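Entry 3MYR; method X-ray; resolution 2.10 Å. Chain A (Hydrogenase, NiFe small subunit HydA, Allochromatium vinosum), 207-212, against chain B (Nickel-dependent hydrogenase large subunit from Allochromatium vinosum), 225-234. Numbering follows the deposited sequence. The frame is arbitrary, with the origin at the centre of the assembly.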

# COMPACT_ATOMS: atom_id res chain seq x y z
N GLY A 207 6.36 22.97 -25.06
CA GLY A 207 5.01 23.18 -24.57
C GLY A 207 4.88 22.53 -23.18
O GLY A 207 4.29 23.11 -22.28
N ALA A 208 5.43 21.33 -22.98
CA ALA A 208 5.34 20.70 -21.66
C ALA A 208 6.03 21.58 -20.63
O ALA A 208 5.50 21.79 -19.54
N LYS A 209 7.22 22.07 -20.96
CA LYS A 209 8.01 22.84 -19.97
C LYS A 209 7.34 24.12 -19.65
O LYS A 209 7.47 24.62 -18.53
N GLN A 210 6.61 24.67 -20.62
CA GLN A 210 5.93 25.95 -20.43
C GLN A 210 4.51 25.81 -19.88
O GLN A 210 3.85 26.84 -19.66
N GLY A 211 4.02 24.62 -19.61
CA GLY A 211 2.64 24.57 -19.17
C GLY A 211 1.60 24.82 -20.25
O GLY A 211 0.50 25.29 -19.95
N TRP A 212 1.89 24.43 -21.50
CA TRP A 212 0.85 24.40 -22.53
C TRP A 212 -0.07 23.22 -22.26
O TRP A 212 0.26 22.33 -21.50
N PRO B 225 8.32 17.89 -16.17
CA PRO B 225 9.52 18.42 -16.84
C PRO B 225 10.27 19.38 -15.93
O PRO B 225 9.76 19.79 -14.86
N ILE B 226 11.50 19.71 -16.34
CA ILE B 226 12.38 20.60 -15.57
C ILE B 226 12.60 21.81 -16.45
O ILE B 226 12.97 21.68 -17.65
N ASP B 227 12.28 22.99 -15.94
CA ASP B 227 12.64 24.23 -16.67
C ASP B 227 12.74 25.30 -15.60
O ASP B 227 11.73 25.74 -15.02
N LEU B 228 13.94 25.74 -15.37
CA LEU B 228 14.20 26.67 -14.30
C LEU B 228 13.51 28.01 -14.52
O LEU B 228 13.46 28.83 -13.58
N ASP B 229 13.14 28.30 -15.78
CA ASP B 229 12.59 29.61 -16.10
C ASP B 229 11.11 29.54 -16.36
O ASP B 229 10.54 30.41 -16.97
N SER B 230 10.45 28.53 -15.80
CA SER B 230 9.06 28.36 -16.09
C SER B 230 8.20 28.39 -14.83
O SER B 230 8.54 27.79 -13.83
N ASP B 231 6.98 28.88 -15.01
CA ASP B 231 5.96 28.83 -13.99
C ASP B 231 5.25 27.51 -13.89
O ASP B 231 4.39 27.41 -13.04
N SER B 232 5.57 26.54 -14.74
CA SER B 232 4.78 25.28 -14.79
C SER B 232 5.66 24.02 -14.91
O SER B 232 5.33 23.04 -15.70
N ALA B 233 6.86 24.11 -14.36
CA ALA B 233 7.84 23.03 -14.42
C ALA B 233 8.63 23.01 -13.10
O ALA B 233 8.57 23.93 -12.32
N LEU B 234 9.42 21.97 -12.91
CA LEU B 234 10.31 21.93 -11.73
C LEU B 234 11.36 23.00 -11.92
O LEU B 234 12.03 23.01 -12.96

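The C-terminal end of a small-subunit helix packs against an irregular, turn-containing segment of the large subunit in a mainly polar contact, held by three direct hydrogen bonds and bridging waters, with a small apolar patch at A208(A) and P225(B); the two stretches together bury 372 Å². K209(A) contributes the most covered area. Its CA-to-CB bond runs sideways to the large-subunit segment, and an m, t, t, m side chain extends past P225(B), CG of K209(A) passing 4.0 Å from CB of P225(B), to bring its amine to I226(B). The amine reaches a backbone carbonyl, NZ of K209(A) donating to O of I226(B) at 3.2 Å, and makes a weak bond of 3.1 Å from NZ to water 1. That water also accepts from N of I226(B) at 3.0 Å, so direct and water-mediated links tie the lysine to both polar backbone atoms of one residue. The CA-to-CB bond of I226(B) (m, t) points away.

The shortest contact is made by S230(B), whose CA-to-CB bond points toward the helix. With chi1 at t, its OG donates to O of K209(A) at 2.6 Å, satisfying a carbonyl near the helix end. The same OG accepts from N of S232(B) at 2.9 Å, which ties the hydroxyl to its own chain as it reaches across. CB of A233(B), also directed toward the helix, lies 3.5 Å from O of K209(A).

The CA-to-CB bond of D227(B) points toward the small subunit, and with chi1 at t the residue divides its carboxylate between two tasks. OD1 accepts from N of D229(B) at 2.8 Å, bracing the type I turn that runs from D227(B) to S230(B), whereas OD2 of D227(B) faces the helix, 3.5 Å from CB of K209(A), and takes a weak hydrogen bond of 3.2 Å from NE2 of Q210(A), with an N-H...acceptor angle of 122°. The CA-to-CB bond of Q210(A) points away, but chi1 and chi2, both m, fold the chain so that its amide comes nearer. NE2 of Q210(A) also donates weakly to water 2 at 3.4 Å, and this water donates to O of D229(B) at 2.6 Å. Water 3 lies 2.9 Å from O of Q210(A) and 2.8 Å from OD1 of D231(B), whose p rotamer brings its end nearer the helix.

At G211(A) the helix closes in a Schellman motif with positive phi, and the absent side chain leaves room for S232(B). The CA-to-CB bond of that serine points toward the small-subunit stretch, with chi1 at t, placing its OG 3.2 Å from CA of G211(A); the hydroxyl finds its hydrogen bond elsewhere in the structure. An ideal CB on G211(A) would fall 2.5 Å from CB of S232(B), a clash, and would also be jammed against the preceding carbonyl. At the apolar patch, the CA-to-CB bond of P225(B) points toward the helix, and the ring is C-gamma endo, its CG 3.6 Å from O of A208(A) and 4.3 Å from CB of A208(A).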

# COMPACT_ATOMS: atom_id res chain seq x y z
CB ALA A 208 6.00 19.25 -21.67
CB LYS A 209 9.41 23.19 -20.49
CG LYS A 209 10.35 21.96 -20.59
CD LYS A 209 11.64 22.48 -21.27
CE LYS A 209 12.64 21.42 -21.70
NZ LYS A 209 12.97 20.59 -20.63
CB GLN A 210 5.83 26.71 -21.76
CG GLN A 210 7.23 27.03 -22.30
CD GLN A 210 7.89 28.11 -21.47
OE1 GLN A 210 7.30 29.15 -21.27
NE2 GLN A 210 9.07 27.84 -20.91
CB TRP A 212 1.45 24.32 -23.94
CG TRP A 212 2.33 25.53 -24.27
CD1 TRP A 212 2.55 26.66 -23.48
CD2 TRP A 212 3.09 25.75 -25.49
NE1 TRP A 212 3.40 27.54 -24.14
CE2 TRP A 212 3.78 27.00 -25.34
CE3 TRP A 212 3.31 24.99 -26.65
CZ2 TRP A 212 4.65 27.49 -26.33
CZ3 TRP A 212 4.16 25.46 -27.62
CH2 TRP A 212 4.85 26.70 -27.45
CB PRO B 225 8.94 19.18 -18.08
CG PRO B 225 7.51 19.53 -17.65
CD PRO B 225 7.07 18.55 -16.60
CB ILE B 226 13.74 19.91 -15.29
CG1 ILE B 226 13.55 18.67 -14.35
CG2 ILE B 226 14.69 20.91 -14.71
CD1 ILE B 226 14.78 17.71 -14.33
CB ASP B 227 11.53 24.61 -17.66
CG ASP B 227 11.91 25.87 -18.54
OD1 ASP B 227 12.70 26.75 -18.11
OD2 ASP B 227 11.34 26.03 -19.62
CB LEU B 228 15.70 26.93 -14.27
CG LEU B 228 16.55 25.93 -13.47
CD1 LEU B 228 15.96 24.66 -12.84
CD2 LEU B 228 18.12 25.98 -13.71
CB ASP B 229 13.40 30.20 -17.25
CG ASP B 229 14.85 30.46 -16.78
OD1 ASP B 229 15.75 29.75 -17.26
OD2 ASP B 229 15.08 31.23 -15.78
CB SER B 230 8.84 26.96 -16.71
OG SER B 230 7.48 26.71 -16.92
CB ASP B 231 4.89 29.95 -14.13
CG ASP B 231 3.83 29.69 -15.31
OD1 ASP B 231 4.13 28.96 -16.32
OD2 ASP B 231 2.67 30.23 -15.21
CB SER B 232 3.86 25.29 -16.01
OG SER B 232 3.11 24.05 -16.06
CB ALA B 233 8.83 23.25 -15.59
CB LEU B 234 11.01 20.61 -11.69
CG LEU B 234 10.36 19.39 -11.07
CD1 LEU B 234 9.10 19.53 -10.10
CD2 LEU B 234 10.53 18.04 -11.80
O HOH W 1 12.26 18.25 -18.79
O HOH W 2 10.11 30.72 -19.49
O HOH W 3 5.35 29.15 -18.78